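Local coordinates for protein methionine gamma-lyase (Trichomonas vaginalis, PDB 1PFF) that belongs to the Cys/Met metabolism family of PLP-dependent enzymes, has the aminotransferase-type fold of that clan, and assembles from four copies of its chain, at residues A124-L128 with L196-K201; S246-V252 with N305-V311. All coordinates share one frame. Residue numbers count along the deposited sequence, not the author numbering.

Overall arrangement
From the N terminus, the first five strands of the seven-stranded, mostly parallel sheet come first, the last of them, 116-120, leading into the short helix 125-128. Interaction 1 opens here and closes 68 residues on, where helix 183-216 packs against this turn; strands 138-142 and 156-160, in between, complete the sheet. Interaction 2 follows in series, from strand 247-251 to strand 306-310, joining neighbouring strands of the smaller C-terminal sheet. Their centres are about 19 Å apart and their nearest atoms about 5 Å, without touching, yet helix 183-216 ties them together: 196-201 meets the large-sheet part, and Ala203, Asn206, Val210 and Leu214, further along the same helix, pack on 246-252 and 305-311.

Interaction 1: residues A124-L128 with L196-K201; sequences ASPIL and LDMRVK
Build 124-128 as a loop entering a single weak helical turn: Ser125 has a positive phi (76°, psi 160°), helical angles begin at Pro126, and Leu128 N to Ser125 O at 3.1 Å closes the turn. Ser125 OG accepts from Ile127 N at 3.1 Å, an ST turn. Residues 196-201 are regular helix, and Ile127 faces it as a knob into the hole of Leu196, Asp197, Val200 and Lys201, with its CA 6.1 Å from that of Asp197 and both chi angles m. Leu196 comes first, its CG 3.6 Å from Ile127 CG1. Asp197 offers its backbone, CA to Ile127 CD1 3.9 Å, while its carboxylate is held by Lys201 NZ, 2.8 Å from Asp197 OD2, and by Arg202 of the second subunit. One turn on, Val200 CG1 lies 3.7 Å from Ile127 CB and 3.6 Å from Leu128 CG; Val200 CG2 packs against the hydroxyl, 3.5 Å from Ser125 OG. Lys201, extended beyond its m chi1, lays CE 3.6 Å from Ile127 CG2. Ile127 thus sits between two helical turns, with the Asp197-Lys201 salt bridge alongside. Leu10 of helix 2-11 covers Ile127 and Leu196, Met243 touches Leu128 and Lys201, and helix 183-216 also faces the second subunit.

Interaction 2: residues S246-V252 with N305-V311; sequences SMIAFDV and NLIRLSV
At the apolar centre, Phe250 (chi1 p) turns one ring face to Ile307, whose CB sits over it, 4.2 Å from the centroid and 16° off the normal, a CH-pi contact; Phe250 CE2 is 3.8 Å from Ile307 CD1. On this face Ile248 CD1 lies 4.3 Å from Leu309 CD2; beyond the strand ends, Val311 CG2 meets Ile248 CD1 at 3.6 Å and Val252 CG2 meets Ile307 CD1 at 3.9 Å. Helices 183-216 and 316-328 cover this face through Val210, Leu214, Leu323 and Leu327. The backbones are extended and antiparallel, axes 4.7 Å apart at closest and at 159°. Two pairs are hydrogen-bonded: Ile248 N to Leu309 O 2.8 Å, Leu309 N to Ile248 O 2.7 Å; Phe250 N to Ile307 O 3.0 Å, Ile307 N to Phe250 O 2.9 Å. Val311 N to Ser246 O (2.8 Å) and Val252 N to Asn305 O (3.2 Å) extend the ladder. Non-hydrogen-bonded pairs Met247-Ser310, Ala249-Arg308 and Asp251-Leu306 turn to the opposite face, where Ala249 CB meets Leu306 CD1 and Met247 SD meets Ser310 CB, both at 3.8 Å. At the polar ends, Asp251 OD2 is hydrogen-bonded to Tyr224 and Ser246 OG to Tyr146; Arg308 NE hydrogen-bonds weakly to Asn94 O. These are inner strands of the C-terminal sheet, 223-224 beside 247-251 and 280-282 beside 306-310, as in the small domain of aminotransferase-fold PLP enzymes.

Interaction 1: residues A124-L128 with L196-K201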
loop_
_atom_site.group_PDB
_atom_site.type_symbol
_atom_site.label_atom_id
_atom_site.label_comp_id
_atom_site.label_asym_id
_atom_site.label_seq_id
_atom_site.Cartn_x
_atom_site.Cartn_y
_atom_site.Cartn_z
ATOM N N ALA A 124 -6.522 -16.213 -22.799
ATOM C CA ALA A 124 -7.616 -17.115 -22.417
ATOM C C ALA A 124 -7.927 -17.030 -20.912
ATOM O O ALA A 124 -9.108 -16.961 -20.520
ATOM C CB ALA A 124 -7.298 -18.570 -22.824
ATOM N N SER A 125 -6.872 -17.039 -20.084
ATOM C CA SER A 125 -6.980 -17.044 -18.610
ATOM C C SER A 125 -7.371 -18.440 -18.100
ATOM O O SER A 125 -7.910 -19.244 -18.868
ATOM C CB SER A 125 -7.987 -15.990 -18.115
ATOM O OG SER A 125 -9.255 -16.586 -17.898
ATOM N N PRO A 126 -7.122 -18.725 -16.815
ATOM C CA PRO A 126 -7.464 -20.029 -16.221
ATOM C C PRO A 126 -8.975 -20.283 -16.234
ATOM O O PRO A 126 -9.389 -21.435 -16.125
ATOM C CB PRO A 126 -6.976 -19.898 -14.773
ATOM C CG PRO A 126 -5.966 -18.776 -14.813
ATOM C CD PRO A 126 -6.530 -17.812 -15.816
ATOM N N ILE A 127 -9.772 -19.225 -16.393
ATOM C CA ILE A 127 -11.232 -19.348 -16.510
ATOM C C ILE A 127 -11.666 -20.067 -17.799
ATOM O O ILE A 127 -12.645 -20.810 -17.791
ATOM C CB ILE A 127 -11.934 -17.947 -16.388
ATOM C CG1 ILE A 127 -11.539 -17.224 -15.094
ATOM C CG2 ILE A 127 -13.473 -18.066 -16.478
ATOM C CD1 ILE A 127 -11.754 -18.050 -13.797
ATOM N N LEU A 128 -10.923 -19.879 -18.892
ATOM C CA LEU A 128 -11.375 -20.372 -20.194
ATOM C C LEU A 128 -10.619 -21.584 -20.726
ATOM O O LEU A 128 -11.200 -22.420 -21.415
ATOM C CB LEU A 128 -11.345 -19.246 -21.222
ATOM C CG LEU A 128 -12.187 -18.005 -20.905
ATOM C CD1 LEU A 128 -12.167 -17.041 -22.101
ATOM C CD2 LEU A 128 -13.614 -18.346 -20.472
ATOM N N LEU A 196 -12.334 -12.509 -10.984
ATOM C CA LEU A 196 -11.757 -12.994 -12.237
ATOM C C LEU A 196 -12.782 -13.733 -13.115
ATOM O O LEU A 196 -12.910 -13.444 -14.305
ATOM C CB LEU A 196 -10.532 -13.862 -11.936
ATOM C CG LEU A 196 -9.918 -14.697 -13.068
ATOM C CD1 LEU A 196 -9.231 -13.845 -14.101
ATOM C CD2 LEU A 196 -8.965 -15.728 -12.473
ATOM N N ASP A 197 -13.526 -14.660 -12.518
ATOM C CA ASP A 197 -14.561 -15.400 -13.240
ATOM C C ASP A 197 -15.556 -14.455 -13.917
ATOM O O ASP A 197 -15.840 -14.579 -15.116
ATOM C CB ASP A 197 -15.279 -16.346 -12.267
ATOM C CG ASP A 197 -16.325 -17.216 -12.948
ATOM O OD1 ASP A 197 -17.500 -16.800 -13.012
ATOM O OD2 ASP A 197 -16.069 -18.341 -13.407
ATOM N N MET A 198 -16.056 -13.497 -13.138
ATOM C CA MET A 198 -17.001 -12.493 -13.613
ATOM C C MET A 198 -16.442 -11.662 -14.776
ATOM O O MET A 198 -17.095 -11.507 -15.805
ATOM C CB MET A 198 -17.392 -11.592 -12.430
ATOM C CG MET A 198 -18.290 -10.414 -12.746
ATOM S SD MET A 198 -18.169 -9.242 -11.352
ATOM C CE MET A 198 -16.757 -8.298 -11.802
ATOM N N ARG A 199 -15.238 -11.128 -14.606
ATOM C CA ARG A 199 -14.652 -10.220 -15.596
ATOM C C ARG A 199 -14.302 -10.932 -16.906
ATOM O O ARG A 199 -14.513 -10.389 -17.998
ATOM C CB ARG A 199 -13.415 -9.531 -15.005
ATOM C CG ARG A 199 -13.753 -8.326 -14.089
ATOM C CD ARG A 199 -12.546 -7.631 -13.436
ATOM N NE ARG A 199 -11.807 -8.512 -12.523
ATOM C CZ ARG A 199 -10.706 -9.187 -12.858
ATOM N NH1 ARG A 199 -10.216 -9.089 -14.094
ATOM N NH2 ARG A 199 -10.099 -9.957 -11.965
ATOM N N VAL A 200 -13.759 -12.142 -16.799
ATOM C CA VAL A 200 -13.378 -12.899 -17.987
ATOM C C VAL A 200 -14.602 -13.321 -18.796
ATOM O O VAL A 200 -14.628 -13.165 -20.026
ATOM C CB VAL A 200 -12.496 -14.104 -17.635
ATOM C CG1 VAL A 200 -12.442 -15.125 -18.798
ATOM C CG2 VAL A 200 -11.095 -13.626 -17.310
ATOM N N LYS A 201 -15.622 -13.815 -18.101
ATOM C CA LYS A 201 -16.821 -14.312 -18.768
ATOM C C LYS A 201 -17.680 -13.206 -19.372
ATOM O O LYS A 201 -18.133 -13.326 -20.515
ATOM C CB LYS A 201 -17.625 -15.210 -17.814
ATOM C CG LYS A 201 -16.849 -16.481 -17.424
ATOM C CD LYS A 201 -17.700 -17.469 -16.635
ATOM C CE LYS A 201 -17.018 -18.833 -16.604
ATOM N NZ LYS A 201 -17.454 -19.636 -15.444
#

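Interaction 2: residues S246-V252 with N305-V311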
loop_
_atom_site.group_PDB
_atom_site.type_symbol
_atom_site.label_atom_id
_atom_site.label_comp_id
_atom_site.label_asym_id
_atom_site.label_seq_id
_atom_site.Cartn_x
_atom_site.Cartn_y
_atom_site.Cartn_z
ATOM N N SER A 246 -11.650 -12.273 -24.975
ATOM C CA SER A 246 -12.175 -10.918 -25.212
ATOM C C SER A 246 -11.291 -10.077 -26.144
ATOM O O SER A 246 -11.523 -8.884 -26.332
ATOM C CB SER A 246 -12.447 -10.194 -23.890
ATOM O OG SER A 246 -11.328 -10.270 -23.028
ATOM N N MET A 247 -10.291 -10.716 -26.739
ATOM C CA MET A 247 -9.482 -10.063 -27.753
ATOM C C MET A 247 -10.104 -10.267 -29.119
ATOM O O MET A 247 -10.487 -11.382 -29.481
ATOM C CB MET A 247 -8.063 -10.628 -27.762
ATOM C CG MET A 247 -7.242 -10.249 -26.548
ATOM S SD MET A 247 -6.869 -8.474 -26.429
ATOM C CE MET A 247 -6.693 -7.954 -28.168
ATOM N N ILE A 248 -10.211 -9.175 -29.868
ATOM C CA ILE A 248 -10.623 -9.224 -31.256
ATOM C C ILE A 248 -9.593 -8.450 -32.054
ATOM O O ILE A 248 -9.023 -7.470 -31.560
ATOM C CB ILE A 248 -12.008 -8.554 -31.454
ATOM C CG1 ILE A 248 -13.096 -9.302 -30.673
ATOM C CG2 ILE A 248 -12.377 -8.509 -32.957
ATOM C CD1 ILE A 248 -14.394 -8.505 -30.566
ATOM N N ALA A 249 -9.350 -8.888 -33.278
ATOM C CA ALA A 249 -8.669 -8.024 -34.223
ATOM C C ALA A 249 -9.509 -7.958 -35.483
ATOM O O ALA A 249 -10.335 -8.834 -35.740
ATOM C CB ALA A 249 -7.247 -8.501 -34.501
ATOM N N PHE A 250 -9.338 -6.892 -36.247
ATOM C CA PHE A 250 -10.037 -6.769 -37.514
ATOM C C PHE A 250 -9.299 -5.849 -38.460
ATOM O O PHE A 250 -8.585 -4.928 -38.026
ATOM C CB PHE A 250 -11.519 -6.368 -37.343
ATOM C CG PHE A 250 -11.732 -5.029 -36.702
ATOM C CD1 PHE A 250 -11.755 -4.899 -35.313
ATOM C CD2 PHE A 250 -11.969 -3.897 -37.487
ATOM C CE1 PHE A 250 -11.978 -3.643 -34.715
ATOM C CE2 PHE A 250 -12.188 -2.640 -36.894
ATOM C CZ PHE A 250 -12.194 -2.521 -35.512
ATOM N N ASP A 251 -9.455 -6.136 -39.750
ATOM C CA ASP A 251 -8.943 -5.274 -40.802
ATOM C C ASP A 251 -9.974 -4.238 -41.201
ATOM O O ASP A 251 -11.163 -4.540 -41.368
ATOM C CB ASP A 251 -8.537 -6.082 -42.035
ATOM C CG ASP A 251 -7.312 -6.929 -41.800
ATOM O OD1 ASP A 251 -6.505 -6.590 -40.899
ATOM O OD2 ASP A 251 -7.085 -7.963 -42.464
ATOM N N VAL A 252 -9.506 -3.004 -41.327
ATOM C CA VAL A 252 -10.214 -2.016 -42.116
ATOM C C VAL A 252 -9.371 -1.750 -43.366
ATOM O O VAL A 252 -8.285 -2.319 -43.556
ATOM C CB VAL A 252 -10.516 -0.700 -41.358
ATOM C CG1 VAL A 252 -11.522 -0.935 -40.215
ATOM C CG2 VAL A 252 -9.229 -0.028 -40.857
ATOM N N ASN A 305 -3.343 -2.589 -41.924
ATOM C CA ASN A 305 -4.807 -2.662 -41.895
ATOM C C ASN A 305 -5.360 -2.964 -40.496
ATOM O O ASN A 305 -6.536 -2.698 -40.222
ATOM C CB ASN A 305 -5.323 -3.754 -42.846
ATOM C CG ASN A 305 -4.954 -3.522 -44.303
ATOM O OD1 ASN A 305 -4.688 -4.483 -45.039
ATOM N ND2 ASN A 305 -4.973 -2.266 -44.743
ATOM N N LEU A 306 -4.514 -3.530 -39.630
ATOM C CA LEU A 306 -4.972 -4.202 -38.408
ATOM C C LEU A 306 -5.278 -3.304 -37.206
ATOM O O LEU A 306 -4.449 -2.501 -36.793
ATOM C CB LEU A 306 -3.986 -5.292 -37.983
ATOM C CG LEU A 306 -4.557 -6.292 -36.967
ATOM C CD1 LEU A 306 -5.472 -7.310 -37.650
ATOM C CD2 LEU A 306 -3.432 -6.982 -36.207
ATOM N N ILE A 307 -6.482 -3.469 -36.656
ATOM C CA ILE A 307 -6.875 -2.865 -35.385
ATOM C C ILE A 307 -7.049 -3.980 -34.349
ATOM O O ILE A 307 -7.634 -5.021 -34.647
ATOM C CB ILE A 307 -8.195 -2.063 -35.541
ATOM C CG1 ILE A 307 -7.980 -0.838 -36.425
ATOM C CG2 ILE A 307 -8.725 -1.626 -34.169
ATOM C CD1 ILE A 307 -9.264 -0.218 -36.963
ATOM N N ARG A 308 -6.524 -3.768 -33.143
ATOM C CA ARG A 308 -6.688 -4.737 -32.059
ATOM C C ARG A 308 -7.613 -4.144 -31.025
ATOM O O ARG A 308 -7.427 -2.995 -30.591
ATOM C CB ARG A 308 -5.353 -5.058 -31.395
ATOM C CG ARG A 308 -4.400 -5.917 -32.209
ATOM C CD ARG A 308 -3.077 -6.176 -31.488
ATOM N NE ARG A 308 -3.174 -7.235 -30.481
ATOM C CZ ARG A 308 -2.680 -7.156 -29.245
ATOM N NH1 ARG A 308 -2.043 -6.061 -28.834
ATOM N NH2 ARG A 308 -2.820 -8.177 -28.409
ATOM N N LEU A 309 -8.600 -4.937 -30.623
ATOM C CA LEU A 309 -9.614 -4.496 -29.680
ATOM C C LEU A 309 -9.666 -5.459 -28.502
ATOM O O LEU A 309 -9.858 -6.668 -28.681
ATOM C CB LEU A 309 -10.979 -4.413 -30.379
ATOM C CG LEU A 309 -12.243 -4.270 -29.517
ATOM C CD1 LEU A 309 -12.227 -2.964 -28.704
ATOM C CD2 LEU A 309 -13.482 -4.344 -30.397
ATOM N N SER A 310 -9.459 -4.913 -27.305
ATOM C CA SER A 310 -9.625 -5.659 -26.079
ATOM C C SER A 310 -10.990 -5.286 -25.506
ATOM O O SER A 310 -11.181 -4.164 -25.041
ATOM C CB SER A 310 -8.503 -5.291 -25.107
ATOM O OG SER A 310 -8.690 -5.907 -23.864
ATOM N N VAL A 311 -11.937 -6.217 -25.561
ATOM C CA VAL A 311 -13.324 -5.939 -25.157
ATOM C C VAL A 311 -13.445 -5.972 -23.633
ATOM O O VAL A 311 -12.977 -6.912 -22.987
ATOM C CB VAL A 311 -14.317 -6.938 -25.814
ATOM C CG1 VAL A 311 -15.773 -6.634 -25.422
ATOM C CG2 VAL A 311 -14.161 -6.940 -27.335
#